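Local coordinates for flagellar motor switch protein FliG (Helicobacter pylori 26695, PDB 5WUJ) that forms part of the switch complex proposed to sit at the base of the flagellar basal body and is required for flagellum synthesis and motility, at residues I16-L19 and L20-G24; I40-I43 and S44-V48; S93-A96 and K97-M100; F66-F69 and Q70-Y74. One frame throughout, in Å; residues are numbered along the deposited sequence.

Interaction 1. Residues I16-L19 and L20-G24; sequences IAIL and LIQVG
The carbonyl oxygens of I16, A17, I18 and L19 accept in turn from the amides of L20, I21, Q22 and V23, four i to i+4 bonds that make up the last turns of helix 12-23 in the all-helical N-terminal domain of FliG. The straightest is I21 N to A17 O, 2.8 Å with an N-H...O angle of 172°; V23 N to L19 O is longer, 3.1 Å and bent to 141°. Along one flank I16 and L20 lie side by side, and the I16 methyl CG2, trans to its own backbone N, comes within 3.9 Å of L20 CD1. L19 throws CG the same way (chi1 -179°), which lets CD2 slant across toward V23, 4.1 Å from its CG1. These apolar groups are largely buried. I16 and L19 also pack on F65 of helix 55-71, while I16 and L20 reach I43 of helix 37-50. I16, L19, L20 and V23 further meet side chains of the other protein chain in the assembly, consistent with the role of this FliG domain in docking the ring protein FliF. G24 is the first residue to leave helical angles, with a positive phi. It sits at the N-cap position of helix 25-32, and its N still reaches back to L20 O at 3.2 Å.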
loop_
_atom_site.group_PDB
_atom_site.type_symbol
_atom_site.label_atom_id
_atom_site.label_comp_id
_atom_site.label_asym_id
_atom_site.label_seq_id
_atom_site.Cartn_x
_atom_site.Cartn_y
_atom_site.Cartn_z
ATOM N N ILE B 16 -2.934 7.230 2.447
ATOM C CA ILE B 16 -4.165 6.523 2.101
ATOM C C ILE B 16 -4.702 7.009 0.761
ATOM O O ILE B 16 -5.130 6.206 -0.069
ATOM C CB ILE B 16 -5.198 6.681 3.230
ATOM C CG1 ILE B 16 -4.825 5.796 4.421
ATOM C CG2 ILE B 16 -6.602 6.380 2.728
ATOM C CD1 ILE B 16 -5.493 6.243 5.748
ATOM N N ALA B 17 -4.664 8.323 0.511
ATOM C CA ALA B 17 -5.093 8.827 -0.793
ATOM C C ALA B 17 -4.182 8.322 -1.902
ATOM O O ALA B 17 -4.656 7.967 -2.994
ATOM C CB ALA B 17 -5.123 10.354 -0.788
ATOM N N ILE B 18 -2.871 8.259 -1.640
ATOM C CA ILE B 18 -1.960 7.707 -2.642
ATOM C C ILE B 18 -2.284 6.237 -2.901
ATOM O O ILE B 18 -2.293 5.781 -4.052
ATOM C CB ILE B 18 -0.492 7.918 -2.216
ATOM C CG1 ILE B 18 -0.059 9.353 -2.546
ATOM C CG2 ILE B 18 0.431 6.946 -2.926
ATOM C CD1 ILE B 18 1.030 9.887 -1.633
ATOM N N LEU B 19 -2.576 5.471 -1.847
ATOM C CA LEU B 19 -3.044 4.102 -2.075
ATOM C C LEU B 19 -4.312 4.102 -2.926
ATOM O O LEU B 19 -4.415 3.349 -3.903
ATOM C CB LEU B 19 -3.277 3.388 -0.737
ATOM C CG LEU B 19 -3.760 1.931 -0.732
ATOM C CD1 LEU B 19 -3.412 1.331 0.594
ATOM C CD2 LEU B 19 -5.265 1.805 -0.947
ATOM N N LEU B 20 -5.289 4.962 -2.582
ATOM C CA LEU B 20 -6.561 4.947 -3.305
ATOM C C LEU B 20 -6.383 5.321 -4.772
ATOM O O LEU B 20 -6.960 4.679 -5.660
ATOM C CB LEU B 20 -7.566 5.875 -2.630
ATOM C CG LEU B 20 -8.022 5.289 -1.295
ATOM C CD1 LEU B 20 -8.845 6.296 -0.500
ATOM C CD2 LEU B 20 -8.816 3.991 -1.528
ATOM N N ILE B 21 -5.585 6.348 -5.046
ATOM C CA ILE B 21 -5.287 6.715 -6.427
ATOM C C ILE B 21 -4.816 5.494 -7.212
ATOM O O ILE B 21 -5.253 5.249 -8.340
ATOM C CB ILE B 21 -4.233 7.842 -6.463
ATOM C CG1 ILE B 21 -4.787 9.172 -5.932
ATOM C CG2 ILE B 21 -3.632 7.974 -7.860
ATOM C CD1 ILE B 21 -3.695 10.222 -5.606
ATOM N N GLN B 22 -3.923 4.700 -6.627
ATOM C CA GLN B 22 -3.369 3.578 -7.373
ATOM C C GLN B 22 -4.367 2.431 -7.546
ATOM O O GLN B 22 -4.245 1.665 -8.505
ATOM C CB GLN B 22 -2.106 3.075 -6.695
ATOM C CG GLN B 22 -0.950 4.051 -6.733
ATOM C CD GLN B 22 0.142 3.620 -5.786
ATOM O OE1 GLN B 22 0.089 3.882 -4.576
ATOM N NE2 GLN B 22 1.106 2.902 -6.314
ATOM N N VAL B 23 -5.348 2.271 -6.642
ATOM C CA VAL B 23 -6.306 1.179 -6.851
ATOM C C VAL B 23 -7.394 1.543 -7.851
ATOM O O VAL B 23 -8.083 0.650 -8.358
ATOM C CB VAL B 23 -6.950 0.671 -5.542
ATOM C CG1 VAL B 23 -5.883 0.100 -4.597
ATOM C CG2 VAL B 23 -7.780 1.746 -4.852
ATOM N N GLY B 24 -7.548 2.815 -8.193
ATOM C CA GLY B 24 -8.485 3.211 -9.224
ATOM C C GLY B 24 -9.819 3.682 -8.655
ATOM O O GLY B 24 -10.155 3.469 -7.484
#

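Interaction 2. Residues I40-I43 and S44-V48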
loop_
_atom_site.group_PDB
_atom_site.type_symbol
_atom_site.label_atom_id
_atom_site.label_comp_id
_atom_site.label_asym_id
_atom_site.label_seq_id
_atom_site.Cartn_x
_atom_site.Cartn_y
_atom_site.Cartn_z
ATOM N N ILE B 40 -14.289 11.588 4.210
ATOM C CA ILE B 40 -14.320 11.672 2.748
ATOM C C ILE B 40 -13.753 13.001 2.283
ATOM O O ILE B 40 -13.029 13.068 1.282
ATOM C CB ILE B 40 -15.743 11.471 2.206
ATOM C CG1 ILE B 40 -16.245 10.049 2.471
ATOM C CG2 ILE B 40 -15.785 11.800 0.710
ATOM C CD1 ILE B 40 -17.755 9.916 2.245
ATOM N N THR B 41 -14.063 14.076 3.004
ATOM C CA THR B 41 -13.559 15.393 2.629
ATOM C C THR B 41 -12.038 15.427 2.638
ATOM O O THR B 41 -11.412 15.912 1.688
ATOM C CB THR B 41 -14.112 16.459 3.576
ATOM O OG1 THR B 41 -15.543 16.391 3.570
ATOM C CG2 THR B 41 -13.661 17.833 3.126
ATOM N N GLU B 42 -11.427 14.938 3.722
ATOM C CA GLU B 42 -9.971 14.960 3.828
ATOM C C GLU B 42 -9.325 14.075 2.767
ATOM O O GLU B 42 -8.353 14.481 2.121
ATOM C CB GLU B 42 -9.540 14.526 5.231
ATOM C CG GLU B 42 -8.036 14.612 5.475
ATOM C CD GLU B 42 -7.524 16.043 5.486
ATOM O OE1 GLU B 42 -6.327 16.243 5.190
ATOM O OE2 GLU B 42 -8.316 16.966 5.790
ATOM N N ILE B 43 -9.869 12.877 2.546
ATOM C CA ILE B 43 -9.230 11.952 1.618
ATOM C C ILE B 43 -9.412 12.424 0.179
ATOM O O ILE B 43 -8.461 12.419 -0.615
ATOM C CB ILE B 43 -9.770 10.528 1.850
ATOM C CG1 ILE B 43 -9.167 9.967 3.135
ATOM C CG2 ILE B 43 -9.426 9.618 0.678
ATOM C CD1 ILE B 43 -9.561 8.533 3.428
ATOM N N SER B 44 -10.627 12.866 -0.169
ATOM C CA SER B 44 -10.892 13.442 -1.487
ATOM C C SER B 44 -9.953 14.600 -1.786
ATOM O O SER B 44 -9.472 14.749 -2.919
ATOM C CB SER B 44 -12.342 13.933 -1.568
ATOM O OG SER B 44 -13.243 12.848 -1.465
ATOM N N LYS B 45 -9.702 15.441 -0.783
ATOM C CA LYS B 45 -8.818 16.583 -0.974
ATOM C C LYS B 45 -7.413 16.132 -1.355
ATOM O O LYS B 45 -6.781 16.729 -2.235
ATOM C CB LYS B 45 -8.791 17.429 0.295
ATOM C CG LYS B 45 -7.925 18.666 0.218
ATOM C CD LYS B 45 -8.073 19.508 1.482
ATOM C CE LYS B 45 -6.726 19.774 2.137
ATOM N NZ LYS B 45 -6.421 18.799 3.220
ATOM N N GLN B 46 -6.910 15.078 -0.707
ATOM C CA GLN B 46 -5.553 14.624 -0.988
ATOM C C GLN B 46 -5.460 13.858 -2.307
ATOM O O GLN B 46 -4.419 13.900 -2.971
ATOM C CB GLN B 46 -5.048 13.766 0.173
ATOM C CG GLN B 46 -5.035 14.476 1.522
ATOM C CD GLN B 46 -4.148 15.719 1.535
ATOM O OE1 GLN B 46 -3.260 15.885 0.686
ATOM N NE2 GLN B 46 -4.379 16.597 2.510
ATOM N N ILE B 47 -6.526 13.162 -2.703
ATOM C CA ILE B 47 -6.556 12.515 -4.014
ATOM C C ILE B 47 -6.371 13.551 -5.110
ATOM O O ILE B 47 -5.571 13.369 -6.036
ATOM C CB ILE B 47 -7.872 11.743 -4.201
ATOM C CG1 ILE B 47 -7.895 10.489 -3.323
ATOM C CG2 ILE B 47 -8.123 11.450 -5.691
ATOM C CD1 ILE B 47 -9.259 9.782 -3.334
ATOM N N VAL B 48 -7.107 14.664 -5.016
ATOM C CA VAL B 48 -6.980 15.724 -6.011
ATOM C C VAL B 48 -5.596 16.349 -5.944
ATOM O O VAL B 48 -5.004 16.691 -6.973
ATOM C CB VAL B 48 -8.079 16.787 -5.815
ATOM C CG1 VAL B 48 -7.883 17.938 -6.784
ATOM C CG2 VAL B 48 -9.463 16.163 -5.981
HETATM O O HOH W 1 -4.882 18.935 5.059
#
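I40 to I47 span two turns of helix 37-50 in the FliG N-terminal domain, a helix with one flank packed into the fold and a solvent side made by K45 and the outer part of E42. On the packed flank I43 and I47 stand one turn apart, with I43 CG2 4.0 Å from I47 CD1. I43 also beds against L32 of helix 25-32 and the loop residue L35, and I47 leans on T28; this mostly apolar seam joins the helix to its neighbours. Q46 is buried as well, against A17 of helix 12-23. The solvent side is looser. E42 starts with CG trans to its backbone N (chi1 -176°) and then bends at chi2, which brings its carboxylate down along the helix toward K45 and Q46. OE1 of E42 makes a salt bridge with K45 NZ at 3.2 Å and takes a weak hydrogen bond from Q46 NE2 at 3.3 Å, the carboxylate and amide planes turned 39° apart. E42 OE1 is thus shared by K45 and Q46; a modelled water between E42 OE1 and K45 NZ lies too close to the lysine to be relied on. Between the two flanks sits S44, its OG beside its own backbone N and turned back on the preceding turn. I40 O therefore accepts twice from that one residue, from S44 N at 2.8 Å and from S44 OG at 2.8 Å, the two donors arriving from opposite faces of the carbonyl plane.

Interaction 3. Residues S93-A96 and K97-M100; sequences SEEA and KKVM
The opening turns of helix 93-104, the last helix of this N-terminal fragment of FliG, bring S93 to A96 against K97 to M100. Three backbone bonds tie the turns together: K97 N to S93 O, V99 N to E95 O and M100 N to A96 O. The middle one, V99 N to E95 O, is 3.1 Å long and nearly straight, with an N-H...O angle of 170°. On the exposed side E95 and K98 run across one another. E95, bent at chi2, stands out from the helix with its carboxylate beside the outer K98 methylenes, and OE2 comes 3.1 Å from K98 CD. The ion pair between E95 OE2 and K98 NZ is long, at 3.8 Å: the carboxylate lies nearer the K98 methylenes than its ammonium. K98 CG meanwhile rests 3.4 Å from E94 O, tucking the root of the chain against the first turn. K97, alongside, has a weak, long ion pair with D101 further down the helix. The buried side is quite different. M100 CG, opposite its own carbonyl carbon across the CA-CB bond (chi1 -75°), folds back to 3.1 Å from A96 O, and the rest of the chain bends twice more. Both A96 and M100 pack against L87 of helix 79-91, where V99 also touches and A96 meets T88. The result is an amphipathic helix, with an i to i+3 Glu-Lys pair on its solvent side, forming the second arm of a helical hairpin.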
loop_
_atom_site.group_PDB
_atom_site.type_symbol
_atom_site.label_atom_id
_atom_site.label_comp_id
_atom_site.label_asym_id
_atom_site.label_seq_id
_atom_site.Cartn_x
_atom_site.Cartn_y
_atom_site.Cartn_z
ATOM N N SER B 93 19.728 -6.203 -0.841
ATOM C CA SER B 93 19.247 -6.891 -2.040
ATOM C C SER B 93 19.959 -8.221 -2.274
ATOM O O SER B 93 19.320 -9.220 -2.631
ATOM C CB SER B 93 19.419 -5.992 -3.263
ATOM O OG SER B 93 18.268 -5.199 -3.479
ATOM N N GLU B 94 21.275 -8.258 -2.084
ATOM C CA GLU B 94 22.039 -9.384 -2.608
ATOM C C GLU B 94 22.084 -10.574 -1.661
ATOM O O GLU B 94 22.069 -11.719 -2.128
ATOM C CB GLU B 94 23.459 -8.937 -2.981
ATOM C CG GLU B 94 23.606 -8.575 -4.466
ATOM C CD GLU B 94 22.564 -7.563 -4.938
ATOM O OE1 GLU B 94 22.674 -6.373 -4.570
ATOM O OE2 GLU B 94 21.631 -7.962 -5.671
ATOM N N GLU B 95 22.129 -10.350 -0.350
ATOM C CA GLU B 95 21.989 -11.487 0.555
ATOM C C GLU B 95 20.540 -11.961 0.649
ATOM O O GLU B 95 20.295 -13.154 0.860
ATOM C CB GLU B 95 22.530 -11.143 1.943
ATOM C CG GLU B 95 24.057 -11.223 2.043
ATOM C CD GLU B 95 24.617 -12.540 1.513
ATOM O OE1 GLU B 95 24.547 -13.558 2.239
ATOM O OE2 GLU B 95 25.138 -12.551 0.376
ATOM N N ALA B 96 19.576 -11.052 0.480
ATOM C CA ALA B 96 18.171 -11.461 0.456
ATOM C C ALA B 96 17.893 -12.420 -0.697
ATOM O O ALA B 96 17.116 -13.371 -0.546
ATOM C CB ALA B 96 17.259 -10.239 0.359
ATOM N N LYS B 97 18.523 -12.198 -1.856
ATOM C CA LYS B 97 18.278 -13.086 -2.987
ATOM C C LYS B 97 18.783 -14.499 -2.698
ATOM O O LYS B 97 18.143 -15.485 -3.079
ATOM C CB LYS B 97 18.904 -12.515 -4.265
ATOM C CG LYS B 97 19.065 -13.544 -5.357
ATOM C CD LYS B 97 18.242 -13.201 -6.589
ATOM C CE LYS B 97 17.925 -14.446 -7.414
ATOM N NZ LYS B 97 16.558 -14.405 -8.019
ATOM N N LYS B 98 19.913 -14.626 -2.002
ATOM C CA LYS B 98 20.389 -15.972 -1.690
ATOM C C LYS B 98 19.467 -16.655 -0.691
ATOM O O LYS B 98 19.198 -17.858 -0.809
ATOM C CB LYS B 98 21.846 -15.942 -1.200
ATOM C CG LYS B 98 22.734 -15.056 -2.074
ATOM C CD LYS B 98 24.106 -14.769 -1.479
ATOM C CE LYS B 98 24.747 -15.987 -0.855
ATOM N NZ LYS B 98 26.227 -15.901 -0.979
ATOM N N VAL B 99 18.944 -15.903 0.285
ATOM C CA VAL B 99 17.881 -16.443 1.132
ATOM C C VAL B 99 16.656 -16.786 0.289
ATOM O O VAL B 99 16.087 -17.880 0.405
ATOM C CB VAL B 99 17.521 -15.463 2.259
ATOM C CG1 VAL B 99 16.267 -15.947 2.999
ATOM C CG2 VAL B 99 18.702 -15.327 3.225
ATOM N N MET B 100 16.260 -15.870 -0.599
ATOM C CA MET B 100 15.049 -16.087 -1.383
ATOM C C MET B 100 15.140 -17.354 -2.228
ATOM O O MET B 100 14.178 -18.130 -2.296
ATOM C CB MET B 100 14.756 -14.874 -2.263
ATOM C CG MET B 100 14.205 -13.713 -1.460
ATOM S SD MET B 100 12.647 -14.131 -0.652
ATOM C CE MET B 100 11.722 -14.731 -2.075
#

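Interaction 4. Residues F66-F69 and Q70-Y74; sequences FAIF and QSNQY
Q70 folds back over F66 at the C-terminal end of helix 55-71, the long helix of the FliG N-terminal domain. Its CB lies 3.5 Å from F66 O, the same oxygen that takes the backbone bond from Q70 N. CG follows, 4.2 Å from the F66 ring centroid and only 14° off the normal, a CH-pi contact over one face, displaced toward the rim. A bend at chi2 (-83°) then swings CD along the ring to 4.2 Å from F66 CZ. At the tip NE2 stands 3.3 Å from F66 CZ, with the amide plane tilted 59° to the ring, and its hydrogen bond goes on to T77 O. That bond helps hold the amide and, with the backbone pairing of F69 and I75, links the following chain to the end of the helix, while Y82 of helix 79-91 packs on both F66 and Q70. S71 tucks OG between its backbone N and carbonyl carbon, close to both A67 O and I68 O, and which of them takes its proton is not settled. N72 is the first residue to leave the helical conformation, and Q73 has positive phi, turning the chain so that Y74 comes back beside F69. F69 and F66 also touch apolar side chains of the other protein chain. Y74 N gives a weak bond to F69 O, and the two side chains meet with F69 CD1 4.1 Å from Y74 CD2.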
loop_
_atom_site.group_PDB
_atom_site.type_symbol
_atom_site.label_atom_id
_atom_site.label_comp_id
_atom_site.label_asym_id
_atom_site.label_seq_id
_atom_site.Cartn_x
_atom_site.Cartn_y
_atom_site.Cartn_z
ATOM N N PHE B 66 0.935 -3.235 2.175
ATOM C CA PHE B 66 1.080 -4.682 2.040
ATOM C C PHE B 66 1.532 -5.309 3.356
ATOM O O PHE B 66 0.976 -6.323 3.798
ATOM C CB PHE B 66 2.076 -5.005 0.916
ATOM C CG PHE B 66 2.068 -6.435 0.490
ATOM C CD1 PHE B 66 0.921 -7.000 -0.069
ATOM C CD2 PHE B 66 3.190 -7.223 0.652
ATOM C CE1 PHE B 66 0.912 -8.335 -0.470
ATOM C CE2 PHE B 66 3.193 -8.558 0.265
ATOM C CZ PHE B 66 2.052 -9.118 -0.301
ATOM N N ALA B 67 2.520 -4.700 4.019
ATOM C CA ALA B 67 2.989 -5.264 5.279
ATOM C C ALA B 67 1.911 -5.183 6.358
ATOM O O ALA B 67 1.764 -6.108 7.163
ATOM C CB ALA B 67 4.265 -4.560 5.720
ATOM N N ILE B 68 1.135 -4.097 6.374
ATOM C CA ILE B 68 0.037 -3.965 7.338
ATOM C C ILE B 68 -1.005 -5.063 7.128
ATOM O O ILE B 68 -1.468 -5.701 8.086
ATOM C CB ILE B 68 -0.597 -2.567 7.221
ATOM C CG1 ILE B 68 0.364 -1.500 7.748
ATOM C CG2 ILE B 68 -1.939 -2.522 7.934
ATOM C CD1 ILE B 68 -0.059 -0.088 7.418
ATOM N N PHE B 69 -1.410 -5.284 5.876
ATOM C CA PHE B 69 -2.415 -6.297 5.595
ATOM C C PHE B 69 -1.884 -7.707 5.847
ATOM O O PHE B 69 -2.644 -8.587 6.270
ATOM C CB PHE B 69 -2.907 -6.143 4.161
ATOM C CG PHE B 69 -3.635 -4.856 3.904
ATOM C CD1 PHE B 69 -4.308 -4.210 4.921
ATOM C CD2 PHE B 69 -3.668 -4.301 2.642
ATOM C CE1 PHE B 69 -4.987 -3.024 4.682
ATOM C CE2 PHE B 69 -4.351 -3.113 2.398
ATOM C CZ PHE B 69 -5.017 -2.477 3.423
ATOM N N GLN B 70 -0.595 -7.954 5.593
ATOM C CA GLN B 70 -0.032 -9.265 5.911
ATOM C C GLN B 70 -0.056 -9.509 7.414
ATOM O O GLN B 70 -0.492 -10.570 7.879
ATOM C CB GLN B 70 1.400 -9.382 5.382
ATOM C CG GLN B 70 1.500 -9.514 3.875
ATOM C CD GLN B 70 1.299 -10.944 3.404
ATOM O OE1 GLN B 70 1.434 -11.887 4.177
ATOM N NE2 GLN B 70 0.978 -11.109 2.130
ATOM N N SER B 71 0.402 -8.529 8.196
ATOM C CA SER B 71 0.555 -8.771 9.623
ATOM C C SER B 71 -0.781 -8.831 10.354
ATOM O O SER B 71 -0.864 -9.462 11.415
ATOM C CB SER B 71 1.478 -7.714 10.234
ATOM O OG SER B 71 0.996 -6.409 10.004
ATOM N N ASN B 72 -1.833 -8.239 9.792
ATOM C CA ASN B 72 -3.156 -8.274 10.397
ATOM C C ASN B 72 -4.099 -9.268 9.738
ATOM O O ASN B 72 -5.279 -9.276 10.077
ATOM C CB ASN B 72 -3.794 -6.882 10.365
ATOM C CG ASN B 72 -3.035 -5.877 11.212
ATOM O OD1 ASN B 72 -2.091 -5.235 10.745
ATOM N ND2 ASN B 72 -3.434 -5.747 12.476
ATOM N N GLN B 73 -3.626 -10.084 8.790
ATOM C CA GLN B 73 -4.386 -11.187 8.177
ATOM C C GLN B 73 -5.445 -10.745 7.171
ATOM O O GLN B 73 -6.338 -11.542 6.862
ATOM C CB GLN B 73 -5.107 -12.058 9.218
ATOM C CG GLN B 73 -4.254 -12.526 10.377
ATOM C CD GLN B 73 -3.397 -13.712 10.006
ATOM O OE1 GLN B 73 -2.408 -13.571 9.288
ATOM N NE2 GLN B 73 -3.768 -14.895 10.499
ATOM N N TYR B 74 -5.416 -9.511 6.673
ATOM C CA TYR B 74 -6.347 -9.172 5.598
ATOM C C TYR B 74 -5.900 -9.794 4.287
ATOM O O TYR B 74 -6.734 -10.109 3.433
ATOM C CB TYR B 74 -6.491 -7.660 5.456
ATOM C CG TYR B 74 -7.185 -7.006 6.636
ATOM C CD1 TYR B 74 -8.565 -7.018 6.759
ATOM C CD2 TYR B 74 -6.450 -6.373 7.616
ATOM C CE1 TYR B 74 -9.184 -6.428 7.833
ATOM C CE2 TYR B 74 -7.053 -5.778 8.684
ATOM C CZ TYR B 74 -8.415 -5.807 8.794
ATOM O OH TYR B 74 -8.987 -5.201 9.876
#

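How the interactions relate
Each contact is local, along a helix or, in interaction 4, round the turn that follows it, so none closes a long loop; from the N terminus they run in series as interactions 1, 2, 4 and 3, without nesting or crossing. Interactions 1 and 2 touch: A17 CB lies 3.5 Å from Q46 CB, and L20 CD1 3.6 Å from I43 CG2, joining helix 12-23 to helix 37-50. Interaction 4 ends helix 55-71, with nearest atoms about 5 Å from interaction 1, whose helix packs on V61, L62 and F65, earlier in the same helix. Interaction 3, in the last hairpin, has its centre about 39 Å from that of interaction 2, across the chain's centre.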